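Local coordinates for lectin (Cicer arietinum, PDB 3V6N), which agglutinates red blood cells and binds calcium and sodium ions as a seed albumin with the four-bladed beta-propeller fold of the hemopexin family, at residues 17-22 against 86-91; 25-30 against 42-47; 36-41 against 217-222. One frame throughout, in Å; residues are numbered along the deposited sequence.

Interaction 1: residues 17-22 against 86-91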
ATOM      1  N   GLU A  17     -10.106 -27.373  -5.106  1.00 15.07           N
ATOM      2  CA  GLU A  17     -10.288 -26.276  -4.156  1.00 14.35           C
ATOM      3  C   GLU A  17      -9.897 -24.945  -4.788  1.00 13.86           C
ATOM      4  O   GLU A  17      -8.942 -24.882  -5.573  1.00 13.39           O
ATOM      5  CB  GLU A  17      -9.474 -26.515  -2.874  1.00 15.05           C
ATOM      6  CG  GLU A  17      -9.917 -27.776  -2.128  1.00 16.49           C
ATOM      7  CD  GLU A  17      -9.233 -27.978  -0.784  1.00 17.60           C
ATOM      8  OE1 GLU A  17      -8.682 -27.007  -0.204  1.00 17.97           O
ATOM      9  OE2 GLU A  17      -9.265 -29.125  -0.296  1.00 18.31           O
ATOM     10  N   ALA A  18     -10.645 -23.893  -4.462  1.00 13.11           N
ATOM     11  CA  ALA A  18     -10.297 -22.537  -4.925  1.00 13.25           C
ATOM     12  C   ALA A  18     -10.644 -21.510  -3.859  1.00 12.99           C
ATOM     13  O   ALA A  18     -11.618 -21.682  -3.123  1.00 13.24           O
ATOM     14  CB  ALA A  18     -10.993 -22.197  -6.252  1.00 12.91           C
ATOM     15  N   TYR A  19      -9.824 -20.465  -3.784  1.00 12.81           N
ATOM     16  CA  TYR A  19     -10.021 -19.319  -2.900  1.00 12.51           C
ATOM     17  C   TYR A  19     -10.721 -18.205  -3.680  1.00 12.85           C
ATOM     18  O   TYR A  19     -10.300 -17.838  -4.780  1.00 12.52           O
ATOM     19  CB  TYR A  19      -8.660 -18.813  -2.367  1.00 12.54           C
ATOM     20  CG  TYR A  19      -7.924 -19.826  -1.509  1.00 12.73           C
ATOM     21  CD1 TYR A  19      -8.072 -19.831  -0.123  1.00 13.10           C
ATOM     22  CD2 TYR A  19      -7.115 -20.804  -2.088  1.00 12.77           C
ATOM     23  CE1 TYR A  19      -7.414 -20.778   0.676  1.00 13.24           C
ATOM     24  CE2 TYR A  19      -6.441 -21.744  -1.306  1.00 12.94           C
ATOM     25  CZ  TYR A  19      -6.612 -21.742   0.074  1.00 13.05           C
ATOM     26  OH  TYR A  19      -5.956 -22.680   0.839  1.00 13.10           O
ATOM     27  N   LEU A  20     -11.784 -17.680  -3.085  1.00 13.09           N
ATOM     28  CA  LEU A  20     -12.610 -16.657  -3.662  1.00 13.37           C
ATOM     29  C   LEU A  20     -12.625 -15.479  -2.709  1.00 13.59           C
ATOM     30  O   LEU A  20     -12.876 -15.654  -1.525  1.00 13.90           O
ATOM     31  CB  LEU A  20     -14.035 -17.195  -3.851  1.00 13.71           C
ATOM     32  CG  LEU A  20     -14.153 -18.425  -4.740  1.00 14.22           C
ATOM     33  CD1 LEU A  20     -15.518 -19.066  -4.568  1.00 14.99           C
ATOM     34  CD2 LEU A  20     -13.929 -17.998  -6.169  1.00 14.01           C
ATOM     35  N   PHE A  21     -12.357 -14.290  -3.237  1.00 13.69           N
ATOM     36  CA  PHE A  21     -12.241 -13.077  -2.436  1.00 13.94           C
ATOM     37  C   PHE A  21     -13.398 -12.154  -2.741  1.00 14.48           C
ATOM     38  O   PHE A  21     -13.732 -11.918  -3.899  1.00 14.53           O
ATOM     39  CB  PHE A  21     -10.880 -12.412  -2.677  1.00 13.63           C
ATOM     40  CG  PHE A  21      -9.733 -13.307  -2.313  1.00 13.60           C
ATOM     41  CD1 PHE A  21      -9.238 -13.316  -1.014  1.00 13.86           C
ATOM     42  CD2 PHE A  21      -9.222 -14.213  -3.234  1.00 13.38           C
ATOM     43  CE1 PHE A  21      -8.225 -14.185  -0.644  1.00 14.00           C
ATOM     44  CE2 PHE A  21      -8.203 -15.077  -2.878  1.00 13.69           C
ATOM     45  CZ  PHE A  21      -7.698 -15.059  -1.580  1.00 13.89           C
ATOM     46  N   ILE A  22     -14.031 -11.676  -1.686  1.00 15.38           N
ATOM     47  CA  ILE A  22     -15.200 -10.825  -1.795  1.00 16.55           C
ATOM     48  C   ILE A  22     -14.992  -9.710  -0.786  1.00 16.91           C
ATOM     49  O   ILE A  22     -14.788  -9.981   0.399  1.00 16.62           O
ATOM     50  CB  ILE A  22     -16.490 -11.600  -1.445  1.00 17.33           C
ATOM     51  CG1 ILE A  22     -16.632 -12.842  -2.340  1.00 17.87           C
ATOM     52  CG2 ILE A  22     -17.704 -10.681  -1.548  1.00 17.56           C
ATOM     53  CD1 ILE A  22     -17.205 -14.037  -1.610  1.00 19.21           C
ATOM     54  N   ILE A  86       2.818 -14.472  -2.495  1.00 15.74           N
ATOM     55  CA  ILE A  86       2.646 -15.115  -1.193  1.00 15.47           C
ATOM     56  C   ILE A  86       2.730 -16.650  -1.227  1.00 15.49           C
ATOM     57  O   ILE A  86       2.457 -17.281  -2.248  1.00 14.37           O
ATOM     58  CB  ILE A  86       1.326 -14.717  -0.480  1.00 15.77           C
ATOM     59  CG1 ILE A  86       0.091 -15.112  -1.327  1.00 15.80           C
ATOM     60  CG2 ILE A  86       1.332 -13.247  -0.073  1.00 15.39           C
ATOM     61  CD1 ILE A  86      -1.192 -15.190  -0.517  1.00 15.98           C
ATOM     62  N   ASP A  87       3.128 -17.227  -0.090  1.00 15.75           N
ATOM     63  CA  ASP A  87       2.965 -18.645   0.146  1.00 16.23           C
ATOM     64  C   ASP A  87       1.647 -18.774   0.897  1.00 16.14           C
ATOM     65  O   ASP A  87       1.561 -18.366   2.045  1.00 16.55           O
ATOM     66  CB  ASP A  87       4.131 -19.178   0.982  1.00 17.17           C
ATOM     67  CG  ASP A  87       3.994 -20.675   1.336  1.00 18.20           C
ATOM     68  OD1 ASP A  87       2.895 -21.266   1.243  1.00 17.74           O
ATOM     69  OD2 ASP A  87       5.008 -21.250   1.764  1.00 19.49           O
ATOM     70  N   TYR A  88       0.622 -19.326   0.252  1.00 15.58           N
ATOM     71  CA  TYR A  88      -0.709 -19.402   0.869  1.00 16.14           C
ATOM     72  C   TYR A  88      -0.925 -20.672   1.714  1.00 16.78           C
ATOM     73  O   TYR A  88      -1.987 -20.845   2.326  1.00 16.65           O
ATOM     74  CB  TYR A  88      -1.835 -19.203  -0.167  1.00 15.39           C
ATOM     75  CG  TYR A  88      -1.856 -20.205  -1.314  1.00 15.57           C
ATOM     76  CD1 TYR A  88      -1.177 -19.938  -2.512  1.00 15.58           C
ATOM     77  CD2 TYR A  88      -2.569 -21.407  -1.214  1.00 15.38           C
ATOM     78  CE1 TYR A  88      -1.190 -20.831  -3.560  1.00 15.31           C
ATOM     79  CE2 TYR A  88      -2.580 -22.325  -2.255  1.00 15.52           C
ATOM     80  CZ  TYR A  88      -1.901 -22.030  -3.426  1.00 15.90           C
ATOM     81  OH  TYR A  88      -1.911 -22.915  -4.479  1.00 16.01           O
ATOM     82  N   ALA A  89       0.083 -21.550   1.737  1.00 17.63           N
ATOM     83  CA  ALA A  89       0.175 -22.643   2.721  1.00 18.84           C
ATOM     84  C   ALA A  89      -1.179 -23.279   3.050  1.00 19.15           C
ATOM     85  O   ALA A  89      -1.673 -23.127   4.167  1.00 18.25           O
ATOM     86  CB  ALA A  89       0.827 -22.125   4.003  1.00 19.66           C
ATOM     87  N   PRO A  90      -1.768 -24.001   2.080  1.00 19.94           N
ATOM     88  CA  PRO A  90      -3.153 -24.465   2.170  1.00 21.23           C
ATOM     89  C   PRO A  90      -3.445 -25.254   3.432  1.00 23.29           C
ATOM     90  O   PRO A  90      -2.691 -26.176   3.771  1.00 23.56           O
ATOM     91  CB  PRO A  90      -3.301 -25.396   0.962  1.00 20.78           C
ATOM     92  CG  PRO A  90      -2.185 -25.056   0.045  1.00 20.59           C
ATOM     93  CD  PRO A  90      -1.072 -24.529   0.892  1.00 20.13           C
ATOM     94  N   HIS A  91      -4.523 -24.894   4.126  1.00 24.86           N
ATOM     95  CA  HIS A  91      -4.991 -25.662   5.292  1.00 27.57           C
ATOM     96  C   HIS A  91      -4.062 -25.592   6.473  1.00 30.21           C
ATOM     97  O   HIS A  91      -4.140 -26.430   7.366  1.00 31.30           O
ATOM     98  CB  HIS A  91      -5.212 -27.134   4.929  1.00 27.38           C
ATOM     99  CG  HIS A  91      -6.303 -27.353   3.918  1.00 28.61           C
ATOM    100  ND1 HIS A  91      -7.463 -27.954   4.226  1.00 29.64           N
ATOM    101  CD2 HIS A  91      -6.381 -27.015   2.565  1.00 28.34           C
ATOM    102  CE1 HIS A  91      -8.246 -28.005   3.130  1.00 29.28           C
ATOM    103  NE2 HIS A  91      -7.582 -27.430   2.117  1.00 28.77           N
TER
HETATM  104  O   HOH W   1      -6.137 -22.480   3.502  1.00 20.76           O

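Interaction 2: residues 25-30 against 42-47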
ATOM      1  N   LYS A  25     -13.014  -9.948   2.474  1.00 16.37           N
ATOM      2  CA  LYS A  25     -13.192 -11.290   2.995  1.00 16.70           C
ATOM      3  C   LYS A  25     -12.823 -12.346   1.949  1.00 16.27           C
ATOM      4  O   LYS A  25     -12.570 -12.029   0.765  1.00 15.61           O
ATOM      5  CB  LYS A  25     -14.646 -11.502   3.452  1.00 18.01           C
ATOM      6  CG  LYS A  25     -15.054 -10.677   4.679  1.00 19.86           C
ATOM      7  CD  LYS A  25     -16.422 -11.133   5.181  1.00 21.67           C
ATOM      8  CE  LYS A  25     -16.857 -10.428   6.465  1.00 23.19           C
ATOM      9  NZ  LYS A  25     -17.834 -11.281   7.209  1.00 24.69           N
ATOM     10  N   TYR A  26     -12.805 -13.599   2.394  1.00 15.65           N
ATOM     11  CA  TYR A  26     -12.647 -14.723   1.491  1.00 15.56           C
ATOM     12  C   TYR A  26     -13.370 -15.988   1.950  1.00 15.47           C
ATOM     13  O   TYR A  26     -13.732 -16.130   3.134  1.00 15.07           O
ATOM     14  CB  TYR A  26     -11.167 -15.031   1.263  1.00 15.30           C
ATOM     15  CG  TYR A  26     -10.480 -15.768   2.390  1.00 15.88           C
ATOM     16  CD1 TYR A  26     -10.132 -15.113   3.578  1.00 16.27           C
ATOM     17  CD2 TYR A  26     -10.144 -17.106   2.258  1.00 16.21           C
ATOM     18  CE1 TYR A  26      -9.485 -15.781   4.605  1.00 16.80           C
ATOM     19  CE2 TYR A  26      -9.493 -17.788   3.285  1.00 16.79           C
ATOM     20  CZ  TYR A  26      -9.173 -17.120   4.453  1.00 17.13           C
ATOM     21  OH  TYR A  26      -8.516 -17.781   5.464  1.00 17.97           O
ATOM     22  N   VAL A  27     -13.535 -16.889   0.985  1.00 15.00           N
ATOM     23  CA  VAL A  27     -14.016 -18.248   1.181  1.00 15.93           C
ATOM     24  C   VAL A  27     -13.065 -19.242   0.493  1.00 15.68           C
ATOM     25  O   VAL A  27     -12.523 -18.977  -0.598  1.00 15.08           O
ATOM     26  CB  VAL A  27     -15.454 -18.386   0.608  1.00 16.79           C
ATOM     27  CG1 VAL A  27     -15.858 -19.829   0.387  1.00 17.26           C
ATOM     28  CG2 VAL A  27     -16.456 -17.703   1.537  1.00 17.29           C
ATOM     29  N   LEU A  28     -12.864 -20.384   1.140  1.00 15.58           N
ATOM     30  CA  LEU A  28     -12.208 -21.512   0.516  1.00 15.19           C
ATOM     31  C   LEU A  28     -13.292 -22.479   0.102  1.00 15.87           C
ATOM     32  O   LEU A  28     -14.055 -22.962   0.951  1.00 15.72           O
ATOM     33  CB  LEU A  28     -11.253 -22.205   1.496  1.00 14.98           C
ATOM     34  CG  LEU A  28     -10.662 -23.566   1.051  1.00 14.81           C
ATOM     35  CD1 LEU A  28      -9.995 -23.479  -0.320  1.00 14.07           C
ATOM     36  CD2 LEU A  28      -9.685 -24.092   2.106  1.00 14.82           C
ATOM     37  N   LEU A  29     -13.349 -22.769  -1.199  1.00 15.78           N
ATOM     38  CA  LEU A  29     -14.419 -23.587  -1.750  1.00 16.62           C
ATOM     39  C   LEU A  29     -13.893 -24.914  -2.325  1.00 17.06           C
ATOM     40  O   LEU A  29     -12.851 -24.927  -2.991  1.00 16.40           O
ATOM     41  CB  LEU A  29     -15.174 -22.804  -2.840  1.00 16.55           C
ATOM     42  CG  LEU A  29     -16.430 -23.426  -3.466  1.00 16.94           C
ATOM     43  CD1 LEU A  29     -17.630 -23.363  -2.532  1.00 17.37           C
ATOM     44  CD2 LEU A  29     -16.747 -22.718  -4.767  1.00 17.06           C
ATOM     45  N   ASP A  30     -14.602 -26.012  -2.027  1.00 16.85           N
ATOM     46  CA  ASP A  30     -14.529 -27.240  -2.819  1.00 17.17           C
ATOM     47  C   ASP A  30     -15.524 -27.028  -3.941  1.00 16.72           C
ATOM     48  O   ASP A  30     -16.718 -27.078  -3.726  1.00 16.24           O
ATOM     49  CB  ASP A  30     -14.950 -28.467  -2.000  1.00 18.32           C
ATOM     50  CG  ASP A  30     -14.859 -29.779  -2.795  1.00 19.10           C
ATOM     51  OD1 ASP A  30     -15.020 -29.805  -4.043  1.00 19.02           O
ATOM     52  OD2 ASP A  30     -14.615 -30.811  -2.153  1.00 20.75           O
ATOM     53  N   TYR A  42     -14.023 -23.274   4.339  1.00 23.05           N
ATOM     54  CA  TYR A  42     -13.512 -22.293   5.301  1.00 24.14           C
ATOM     55  C   TYR A  42     -14.053 -20.917   4.952  1.00 22.49           C
ATOM     56  O   TYR A  42     -14.090 -20.532   3.781  1.00 20.85           O
ATOM     57  CB  TYR A  42     -11.977 -22.267   5.300  1.00 24.70           C
ATOM     58  CG  TYR A  42     -11.382 -21.511   6.458  1.00 26.71           C
ATOM     59  CD1 TYR A  42     -11.219 -22.125   7.705  1.00 27.86           C
ATOM     60  CD2 TYR A  42     -10.971 -20.186   6.319  1.00 26.89           C
ATOM     61  CE1 TYR A  42     -10.670 -21.436   8.780  1.00 28.53           C
ATOM     62  CE2 TYR A  42     -10.424 -19.490   7.390  1.00 27.76           C
ATOM     63  CZ  TYR A  42     -10.279 -20.124   8.619  1.00 28.70           C
ATOM     64  OH  TYR A  42      -9.720 -19.449   9.685  1.00 29.70           O
ATOM     65  N   GLY A  43     -14.466 -20.184   5.977  1.00 21.99           N
ATOM     66  CA  GLY A  43     -15.021 -18.848   5.779  1.00 21.10           C
ATOM     67  C   GLY A  43     -16.535 -18.861   5.704  1.00 21.11           C
ATOM     68  O   GLY A  43     -17.158 -19.878   5.961  1.00 20.70           O
ATOM     69  N   PRO A  44     -17.138 -17.722   5.353  1.00 21.06           N
ATOM     70  CA  PRO A  44     -16.406 -16.507   5.002  1.00 20.83           C
ATOM     71  C   PRO A  44     -15.632 -15.902   6.177  1.00 21.02           C
ATOM     72  O   PRO A  44     -16.104 -15.880   7.321  1.00 21.18           O
ATOM     73  CB  PRO A  44     -17.490 -15.559   4.452  1.00 21.53           C
ATOM     74  CG  PRO A  44     -18.783 -16.099   4.973  1.00 22.10           C
ATOM     75  CD  PRO A  44     -18.597 -17.570   5.233  1.00 21.66           C
ATOM     76  N   SER A  45     -14.424 -15.439   5.875  1.00 20.06           N
ATOM     77  CA  SER A  45     -13.505 -14.946   6.878  1.00 19.32           C
ATOM     78  C   SER A  45     -12.865 -13.645   6.392  1.00 18.22           C
ATOM     79  O   SER A  45     -12.624 -13.482   5.202  1.00 17.75           O
ATOM     80  CB  SER A  45     -12.430 -16.011   7.118  1.00 19.03           C
ATOM     81  OG  SER A  45     -11.336 -15.499   7.864  1.00 19.74           O
ATOM     82  N   PHE A  46     -12.561 -12.727   7.300  1.00 17.92           N
ATOM     83  CA  PHE A  46     -11.737 -11.582   6.903  1.00 17.99           C
ATOM     84  C   PHE A  46     -10.367 -12.060   6.435  1.00 17.39           C
ATOM     85  O   PHE A  46      -9.800 -12.977   7.036  1.00 16.95           O
ATOM     86  CB  PHE A  46     -11.563 -10.600   8.057  1.00 18.73           C
ATOM     87  CG  PHE A  46     -12.791  -9.803   8.353  1.00 20.12           C
ATOM     88  CD1 PHE A  46     -13.201  -8.793   7.488  1.00 20.36           C
ATOM     89  CD2 PHE A  46     -13.547 -10.069   9.491  1.00 21.22           C
ATOM     90  CE1 PHE A  46     -14.338  -8.046   7.753  1.00 21.68           C
ATOM     91  CE2 PHE A  46     -14.693  -9.331   9.767  1.00 22.77           C
ATOM     92  CZ  PHE A  46     -15.090  -8.314   8.896  1.00 22.40           C
ATOM     93  N   VAL A  47      -9.845 -11.458   5.369  1.00 16.87           N
ATOM     94  CA  VAL A  47      -8.481 -11.766   4.923  1.00 17.39           C
ATOM     95  C   VAL A  47      -7.485 -11.638   6.089  1.00 17.93           C
ATOM     96  O   VAL A  47      -6.655 -12.516   6.294  1.00 17.19           O
ATOM     97  CB  VAL A  47      -8.020 -10.879   3.737  1.00 17.19           C
ATOM     98  CG1 VAL A  47      -6.529 -11.078   3.482  1.00 17.09           C
ATOM     99  CG2 VAL A  47      -8.834 -11.174   2.465  1.00 16.89           C
TER

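Interaction 3: residues 36-41 against 217-222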
ATOM      1  N   SER A  36     -22.051 -32.870  -7.770  1.00 24.17           N
ATOM      2  CA  SER A  36     -22.931 -31.837  -7.220  1.00 25.46           C
ATOM      3  C   SER A  36     -22.708 -31.555  -5.724  1.00 26.05           C
ATOM      4  O   SER A  36     -23.537 -30.914  -5.076  1.00 26.34           O
ATOM      5  CB  SER A  36     -24.399 -32.174  -7.506  1.00 26.63           C
ATOM      6  OG  SER A  36     -24.766 -33.387  -6.864  1.00 27.18           O
ATOM      7  N   ASN A  37     -21.578 -32.014  -5.185  1.00 26.62           N
ATOM      8  CA  ASN A  37     -21.250 -31.810  -3.770  1.00 27.43           C
ATOM      9  C   ASN A  37     -20.242 -30.684  -3.483  1.00 25.21           C
ATOM     10  O   ASN A  37     -19.264 -30.882  -2.763  1.00 24.14           O
ATOM     11  CB  ASN A  37     -20.775 -33.118  -3.134  1.00 30.44           C
ATOM     12  CG  ASN A  37     -21.841 -34.188  -3.162  1.00 34.32           C
ATOM     13  OD1 ASN A  37     -21.726 -35.169  -3.897  1.00 36.63           O
ATOM     14  ND2 ASN A  37     -22.904 -33.992  -2.384  1.00 36.25           N
ATOM     15  N   ASP A  38     -20.497 -29.501  -4.033  1.00 24.18           N
ATOM     16  CA  ASP A  38     -19.703 -28.311  -3.689  1.00 23.25           C
ATOM     17  C   ASP A  38     -19.917 -27.967  -2.220  1.00 23.37           C
ATOM     18  O   ASP A  38     -21.003 -28.174  -1.685  1.00 22.98           O
ATOM     19  CB  ASP A  38     -20.086 -27.116  -4.563  1.00 22.39           C
ATOM     20  CG  ASP A  38     -21.545 -26.744  -4.432  1.00 21.96           C
ATOM     21  OD1 ASP A  38     -22.403 -27.605  -4.653  1.00 22.05           O
ATOM     22  OD2 ASP A  38     -21.841 -25.585  -4.117  1.00 22.50           O
ATOM     23  N   LYS A  39     -18.873 -27.473  -1.565  1.00 23.52           N
ATOM     24  CA  LYS A  39     -18.974 -27.106  -0.155  1.00 24.31           C
ATOM     25  C   LYS A  39     -17.945 -26.066   0.257  1.00 23.17           C
ATOM     26  O   LYS A  39     -16.800 -26.082  -0.203  1.00 22.06           O
ATOM     27  CB  LYS A  39     -18.893 -28.331   0.765  1.00 26.41           C
ATOM     28  CG  LYS A  39     -17.757 -29.296   0.483  1.00 29.33           C
ATOM     29  CD  LYS A  39     -17.580 -30.265   1.653  1.00 33.38           C
ATOM     30  CE  LYS A  39     -16.523 -31.323   1.334  1.00 36.16           C
ATOM     31  NZ  LYS A  39     -15.687 -31.704   2.514  1.00 37.32           N
ATOM     32  N   VAL A  40     -18.376 -25.171   1.133  1.00 22.87           N
ATOM     33  CA  VAL A  40     -17.521 -24.137   1.699  1.00 23.19           C
ATOM     34  C   VAL A  40     -16.682 -24.793   2.775  1.00 23.54           C
ATOM     35  O   VAL A  40     -17.220 -25.276   3.771  1.00 25.09           O
ATOM     36  CB  VAL A  40     -18.359 -22.990   2.301  1.00 22.74           C
ATOM     37  CG1 VAL A  40     -17.470 -22.013   3.077  1.00 22.08           C
ATOM     38  CG2 VAL A  40     -19.135 -22.278   1.195  1.00 21.91           C
ATOM     39  N   LEU A  41     -15.371 -24.834   2.564  1.00 23.15           N
ATOM     40  CA  LEU A  41     -14.475 -25.506   3.500  1.00 23.31           C
ATOM     41  C   LEU A  41     -13.943 -24.574   4.582  1.00 23.88           C
ATOM     42  O   LEU A  41     -13.437 -25.029   5.610  1.00 24.08           O
ATOM     43  CB  LEU A  41     -13.302 -26.133   2.756  1.00 23.42           C
ATOM     44  CG  LEU A  41     -13.595 -27.223   1.735  1.00 23.76           C
ATOM     45  CD1 LEU A  41     -12.283 -27.562   1.045  1.00 23.72           C
ATOM     46  CD2 LEU A  41     -14.203 -28.460   2.398  1.00 24.12           C
ATOM     47  N   TRP A 217     -23.014 -23.201  -7.842  1.00 21.31           N
ATOM     48  CA  TRP A 217     -22.559 -23.405  -6.479  1.00 21.67           C
ATOM     49  C   TRP A 217     -23.593 -22.983  -5.447  1.00 22.91           C
ATOM     50  O   TRP A 217     -23.471 -21.892  -4.857  1.00 21.98           O
ATOM     51  CB  TRP A 217     -21.244 -22.670  -6.224  1.00 21.28           C
ATOM     52  CG  TRP A 217     -20.075 -23.171  -7.038  1.00 21.19           C
ATOM     53  CD1 TRP A 217     -19.674 -24.491  -7.229  1.00 20.94           C
ATOM     54  CD2 TRP A 217     -19.096 -22.362  -7.779  1.00 20.85           C
ATOM     55  NE1 TRP A 217     -18.565 -24.555  -8.029  1.00 20.93           N
ATOM     56  CE2 TRP A 217     -18.154 -23.314  -8.383  1.00 20.72           C
ATOM     57  CE3 TRP A 217     -18.910 -20.995  -7.993  1.00 20.62           C
ATOM     58  CZ2 TRP A 217     -17.094 -22.898  -9.183  1.00 20.17           C
ATOM     59  CZ3 TRP A 217     -17.825 -20.585  -8.785  1.00 20.16           C
ATOM     60  CH2 TRP A 217     -16.950 -21.515  -9.375  1.00 20.28           C
ATOM     61  N   PRO A 218     -24.614 -23.845  -5.195  1.00 22.78           N
ATOM     62  CA  PRO A 218     -25.596 -23.549  -4.149  1.00 23.87           C
ATOM     63  C   PRO A 218     -24.997 -23.329  -2.758  1.00 24.11           C
ATOM     64  O   PRO A 218     -25.611 -22.649  -1.932  1.00 24.27           O
ATOM     65  CB  PRO A 218     -26.502 -24.796  -4.154  1.00 24.02           C
ATOM     66  CG  PRO A 218     -26.427 -25.295  -5.561  1.00 23.14           C
ATOM     67  CD  PRO A 218     -24.994 -25.043  -5.970  1.00 22.86           C
ATOM     68  N   SER A 219     -23.822 -23.903  -2.495  1.00 24.26           N
ATOM     69  CA  SER A 219     -23.151 -23.726  -1.204  1.00 25.03           C
ATOM     70  C   SER A 219     -22.780 -22.261  -0.910  1.00 25.53           C
ATOM     71  O   SER A 219     -22.465 -21.921   0.226  1.00 26.92           O
ATOM     72  CB  SER A 219     -21.907 -24.626  -1.100  1.00 24.93           C
ATOM     73  OG  SER A 219     -20.877 -24.215  -1.998  1.00 23.49           O
ATOM     74  N   LEU A 220     -22.814 -21.408  -1.931  1.00 25.54           N
ATOM     75  CA  LEU A 220     -22.584 -19.973  -1.759  1.00 25.96           C
ATOM     76  C   LEU A 220     -23.847 -19.149  -1.461  1.00 28.75           C
ATOM     77  O   LEU A 220     -23.771 -17.916  -1.362  1.00 28.54           O
ATOM     78  CB  LEU A 220     -21.879 -19.384  -2.984  1.00 24.14           C
ATOM     79  CG  LEU A 220     -20.455 -19.831  -3.349  1.00 23.70           C
ATOM     80  CD1 LEU A 220     -20.031 -19.137  -4.643  1.00 22.20           C
ATOM     81  CD2 LEU A 220     -19.455 -19.583  -2.216  1.00 22.56           C
ATOM     82  N   ARG A 221     -25.001 -19.808  -1.340  1.00 31.52           N
ATOM     83  CA  ARG A 221     -26.250 -19.099  -1.020  1.00 35.57           C
ATOM     84  C   ARG A 221     -26.173 -18.396   0.336  1.00 36.63           C
ATOM     85  O   ARG A 221     -25.933 -19.036   1.361  1.00 37.35           O
ATOM     86  CB  ARG A 221     -27.459 -20.040  -1.087  1.00 38.81           C
ATOM     87  CG  ARG A 221     -27.853 -20.376  -2.518  1.00 41.86           C
ATOM     88  CD  ARG A 221     -28.898 -21.477  -2.612  1.00 44.59           C
ATOM     89  NE  ARG A 221     -28.723 -22.248  -3.844  1.00 46.89           N
ATOM     90  CZ  ARG A 221     -29.169 -21.897  -5.050  1.00 48.99           C
ATOM     91  NH1 ARG A 221     -29.842 -20.764  -5.231  1.00 53.21           N
ATOM     92  NH2 ARG A 221     -28.942 -22.689  -6.090  1.00 48.60           N
ATOM     93  N   GLY A 222     -26.350 -17.075   0.323  1.00 38.04           N
ATOM     94  CA  GLY A 222     -26.272 -16.264   1.540  1.00 39.35           C
ATOM     95  C   GLY A 222     -24.888 -15.714   1.829  1.00 39.97           C
ATOM     96  O   GLY A 222     -24.694 -14.975   2.797  1.00 41.43           O
TER

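Interaction 1: residues 17-22 against 86-91
Tyr19 and Tyr88 meet where two successive blades of the hemopexin-type beta-propeller face each other: strand 17-22 belongs to the first blade, and the turn after strand 82-87 to the second. The close-packed part of the contact is aromatic. CE2 of Tyr19 lies 3.9 Å from CD2 of Tyr88 in an oblique pair, the ring planes 66° apart. In Tyr88, CG sits between the backbone N and the carbonyl carbon; CD2 is the ring atom that comes nearest to Tyr19. Phe10 stacks on Tyr19 and also meets Tyr88, while the Tyr88 hydroxyl is hydrogen-bonded to OD1 of Asp69. Beyond the rings, the OH of Tyr19 reaches Pro90, 3.6 Å from its CA.

Toward solvent the contact becomes polar and sparse. A water bridges the blades, 2.7 Å from OH of Tyr19, and accepts a bond from the backbone N of His91 at 3.0 Å. Farther out, Glu17 and exposed His91 reach toward each other tip to tip, their carboxylate and imidazole planes 50° apart. OE1 of Glu17 nevertheless lies close to the plane of the His91 ring. NE2 of His91 donates to the syn lone pair of OE1 of Glu17 over 2.6 Å, at an N-H...O angle of 170°.

Interaction 2: residues 25-30 against 42-47
Lys25 carries CG anti to the carbonyl carbon (chi1 -68°), as does Phe46; the lysine chain is extended beyond CG, and its CE comes over one face of the Phe46 ring. In Tyr26, CG instead stands between the backbone N and the carbonyl carbon (chi1 77°). The setting is the outer edge of the first propeller blade, where strand 25-30 pairs antiparallel with residues 42-46, with a beta bulge between Tyr26 and Leu28.

Tyr26 and Ser45 form a hydrogen-bonded pair: N of Tyr26 donates to O of Ser45 at 2.8 Å, and N of Ser45 returns a bond to O of Tyr26. The register then slips by one residue. Leu28 pairs with Tyr42, its N donating to O of Tyr42 at 2.9 Å, whereas the reverse bond is weak. Gly43 occupies the slip with a positive phi, and a cis peptide bond precedes Pro44. Having no side chain, Gly43 leaves no CB where O of Tyr26 comes close. The ring of Pro44 turns beside Val27, the two side chains pointing the same way, with CB of Pro44 3.8 Å from CG2 of Val27.

Tyr26 and Tyr42 lie on the same face of the sheet and approach at a slant, OH of Tyr26 being 3.2 Å from CE2 of Tyr42. At the edge of the Tyr26 ring, near its plane, lies O of Phe46, closest to CE1. Phe46 is the N-cap residue of helix 47-50. Over its ring, CE of Lys25 makes a CH-pi contact 3.9 Å from the centroid, and NZ of Lys25 adds a cation-pi interaction at 4.7 Å, 23° off the ring normal.

Interaction 3: residues 36-41 against 217-222
Where the first and last blades of the four-bladed propeller come together, the 3-10 turn 218-220 that follows helix 213-216 docks against the approach to strand 39-41. Asp38 and Ser219 carry the contact. One carboxylate oxygen, OD2 of Asp38, accepts two bonds from the same serine: OG of Ser219 donates at 2.7 Å and N of Ser219 at 3.1 Å. In Ser219, OG lies between the backbone N and the carbonyl carbon (chi1 68°), which leaves it on the side of its own N. Both donors reach OD2 from one face of the carboxylate plane, but the hydroxyl stands well above it, 39° out, while the backbone N arrives on the syn side.

Beyond these bonds the contacts are van der Waals. CB of Asp38 sits 3.8 Å from CD1 of Trp217, whose NE1 is hydrogen-bonded to O of Tyr31. On the strand, CG2 of Val40 rests 3.5 Å from O of Ser219. Two donors converging on OD2 would be expected to stabilise the carboxylate in its charged form, and because one is a backbone N-H, the aspartate holds the turn's main chain as well as the serine side chain.

In the fold
All three contacts draw on the first blade, but they join it to different parts of the propeller. Interaction 2 is internal, building the blade's outer edge, whereas interaction 1 ties the blade to the second and interaction 3 to the last. Strand 25-30 connects them, pairing with both 17-22 and 39-41; Leu29 N bonds to Ala18 O, and Leu28 O accepts from Leu41 N. Interaction 1 is the most buried; interactions 2 and 3 are partly buried and lie farther from the chain's centre. The chemistry differs accordingly: ring packing plus a His-carboxylate bond in the first, main-chain pairing in the second, and in the third a carboxylate set against a backbone N-H and a hydroxyl.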